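Local coordinates for Xaa-Pro Dipeptidase (PDB 2QS8), which is a metal-dependent carboxypeptidase of the amidohydrolase superfamily that hydrolyses the C-terminal residue from peptide substrates, at the interface of chains A and B. Numbering follows the deposited sequence. Chains: chain A/B, Xaa-Pro Dipeptidase.

The interface of chains A and B. Residues chain A 146, 172-173, 212, 217; chain B 176, 179-180, 183.
The CB and CG2 carbons of A:Thr146 pack against the flat face of the B:Arg183 guanidinium and, with A:Asn173 on B:Ala180, make up the carbon-lined middle of a patch that shows how a long basic side chain from a helix can bond to several groups of the adjoining chain. The CB of A:Thr146 lies 3.6 Å from B:Arg183 CZ, covering one face of the flat group toward its rim, and its CG2 methyl packs beside it. A:Thr146 OG1 donates a hydrogen bond of 2.7 Å to the backbone O of A:Gln212, a second-shell bond that fixes the threonine's rotation. B:Tyr179, from the same helix (175-188) as the arginine, lays its ring carbon CD2 over the centre of the opposite face, so the guanidinium lies between a ring of its own subunit and A:Thr146 of the other. Nearby, the amide of A:Asn173 rests on B:Ala180, its CG 3.7 Å from the alanine CA.

Farther out, the edge of the guanidinium is read by polar groups. The side-chain carbonyl OD1 of A:Asn173 accepts a bond of 2.9 Å from B:Arg183 NH1 on an in-plane lone pair, the amide and guanidinium being only 21° apart. A:Glu217, on helix 215-227, is gripped end-on by both terminal nitrogens. A chain extended from CG to NE carries the arginine head across to this carboxylate, and B:Arg183 NH2 forms a salt bridge of 2.9 Å with A:Glu217 OE1. An alanine in place of B:Arg183 would probably leave the A:Glu217 carboxylate without its countercharge and A:Asn173 OD1 without this donor. At the rim, B:Arg183 NH1 reaches the syn lone pair of A:Glu217 OE2 at 3.1 Å, almost straight at 177°.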
loop_
_atom_site.group_PDB
_atom_site.type_symbol
_atom_site.label_atom_id
_atom_site.label_comp_id
_atom_site.label_asym_id
_atom_site.label_seq_id
_atom_site.Cartn_x
_atom_site.Cartn_y
_atom_site.Cartn_z
ATOM N N THR A 146 4.225 -8.847 12.258
ATOM C CA THR A 146 2.996 -8.374 11.645
ATOM C C THR A 146 2.131 -7.810 12.777
ATOM O O THR A 146 2.374 -8.096 13.946
ATOM C CB THR A 146 2.241 -9.507 10.934
ATOM O OG1 THR A 146 2.082 -10.622 11.812
ATOM C CG2 THR A 146 3.012 -9.932 9.710
ATOM N N VAL A 172 4.672 -5.059 10.011
ATOM C CA VAL A 172 4.276 -5.098 8.609
ATOM C C VAL A 172 3.062 -5.946 8.255
ATOM O O VAL A 172 2.614 -6.786 9.031
ATOM C CB VAL A 172 5.439 -5.657 7.769
ATOM C CG1 VAL A 172 6.692 -4.819 7.975
ATOM C CG2 VAL A 172 5.700 -7.107 8.178
ATOM N N ASN A 173 2.567 -5.722 7.043
ATOM C CA ASN A 173 1.442 -6.456 6.477
ATOM C C ASN A 173 1.665 -6.438 4.959
ATOM O O ASN A 173 1.754 -5.368 4.354
ATOM C CB ASN A 173 0.106 -5.786 6.830
ATOM C CG ASN A 173 -0.252 -5.932 8.295
ATOM O OD1 ASN A 173 -0.496 -7.042 8.786
ATOM N ND2 ASN A 173 -0.282 -4.811 9.009
ATOM N N GLN A 212 2.011 -16.276 11.933
ATOM C CA GLN A 212 1.815 -14.826 11.807
ATOM C C GLN A 212 2.424 -14.160 10.565
ATOM O O GLN A 212 2.411 -12.941 10.427
ATOM C CB GLN A 212 2.287 -14.127 13.086
ATOM C CG GLN A 212 1.633 -14.709 14.334
ATOM C CD GLN A 212 1.928 -13.919 15.588
ATOM O OE1 GLN A 212 2.980 -13.283 15.699
ATOM N NE2 GLN A 212 1.008 -13.969 16.551
ATOM N N GLU A 217 4.521 -13.239 2.513
ATOM C CA GLU A 217 5.247 -12.316 3.366
ATOM C C GLU A 217 6.623 -12.849 3.793
ATOM O O GLU A 217 7.604 -12.110 3.762
ATOM C CB GLU A 217 4.412 -11.950 4.606
ATOM C CG GLU A 217 3.103 -11.218 4.294
ATOM C CD GLU A 217 2.226 -10.989 5.524
ATOM O OE1 GLU A 217 2.177 -11.853 6.421
ATOM O OE2 GLU A 217 1.558 -9.941 5.582
ATOM N N TYR B 176 -3.961 -6.577 1.499
ATOM C CA TYR B 176 -2.983 -6.302 2.539
ATOM C C TYR B 176 -3.607 -5.498 3.678
ATOM O O TYR B 176 -3.344 -5.771 4.854
ATOM C CB TYR B 176 -1.757 -5.596 1.940
ATOM C CG TYR B 176 -1.186 -6.391 0.794
ATOM C CD1 TYR B 176 -0.998 -5.815 -0.468
ATOM C CD2 TYR B 176 -0.912 -7.753 0.950
ATOM C CE1 TYR B 176 -0.557 -6.588 -1.552
ATOM C CE2 TYR B 176 -0.475 -8.525 -0.118
ATOM C CZ TYR B 176 -0.300 -7.942 -1.368
ATOM O OH TYR B 176 0.127 -8.723 -2.421
ATOM N N TYR B 179 -5.559 -7.834 5.911
ATOM C CA TYR B 179 -4.774 -8.546 6.914
ATOM C C TYR B 179 -4.458 -7.647 8.116
ATOM O O TYR B 179 -4.507 -8.093 9.261
ATOM C CB TYR B 179 -3.465 -9.085 6.312
ATOM C CG TYR B 179 -3.547 -10.517 5.818
ATOM C CD1 TYR B 179 -4.094 -10.816 4.568
ATOM C CD2 TYR B 179 -3.071 -11.576 6.603
ATOM C CE1 TYR B 179 -4.160 -12.131 4.109
ATOM C CE2 TYR B 179 -3.133 -12.900 6.153
ATOM C CZ TYR B 179 -3.678 -13.167 4.910
ATOM O OH TYR B 179 -3.738 -14.469 4.480
ATOM N N ALA B 180 -4.131 -6.389 7.850
ATOM C CA ALA B 180 -3.831 -5.457 8.918
ATOM C C ALA B 180 -5.051 -5.354 9.815
ATOM O O ALA B 180 -4.931 -5.400 11.037
ATOM C CB ALA B 180 -3.480 -4.082 8.351
ATOM N N ARG B 183 -5.684 -8.732 11.763
ATOM C CA ARG B 183 -4.690 -8.832 12.812
ATOM C C ARG B 183 -4.941 -7.826 13.941
ATOM O O ARG B 183 -4.672 -8.128 15.108
ATOM C CB ARG B 183 -3.289 -8.668 12.222
ATOM C CG ARG B 183 -2.818 -9.924 11.466
ATOM C CD ARG B 183 -1.542 -9.691 10.666
ATOM N NE ARG B 183 -1.046 -10.915 10.042
ATOM C CZ ARG B 183 -0.373 -10.946 8.894
ATOM N NH1 ARG B 183 -0.111 -9.820 8.237
ATOM N NH2 ARG B 183 0.038 -12.094 8.395
#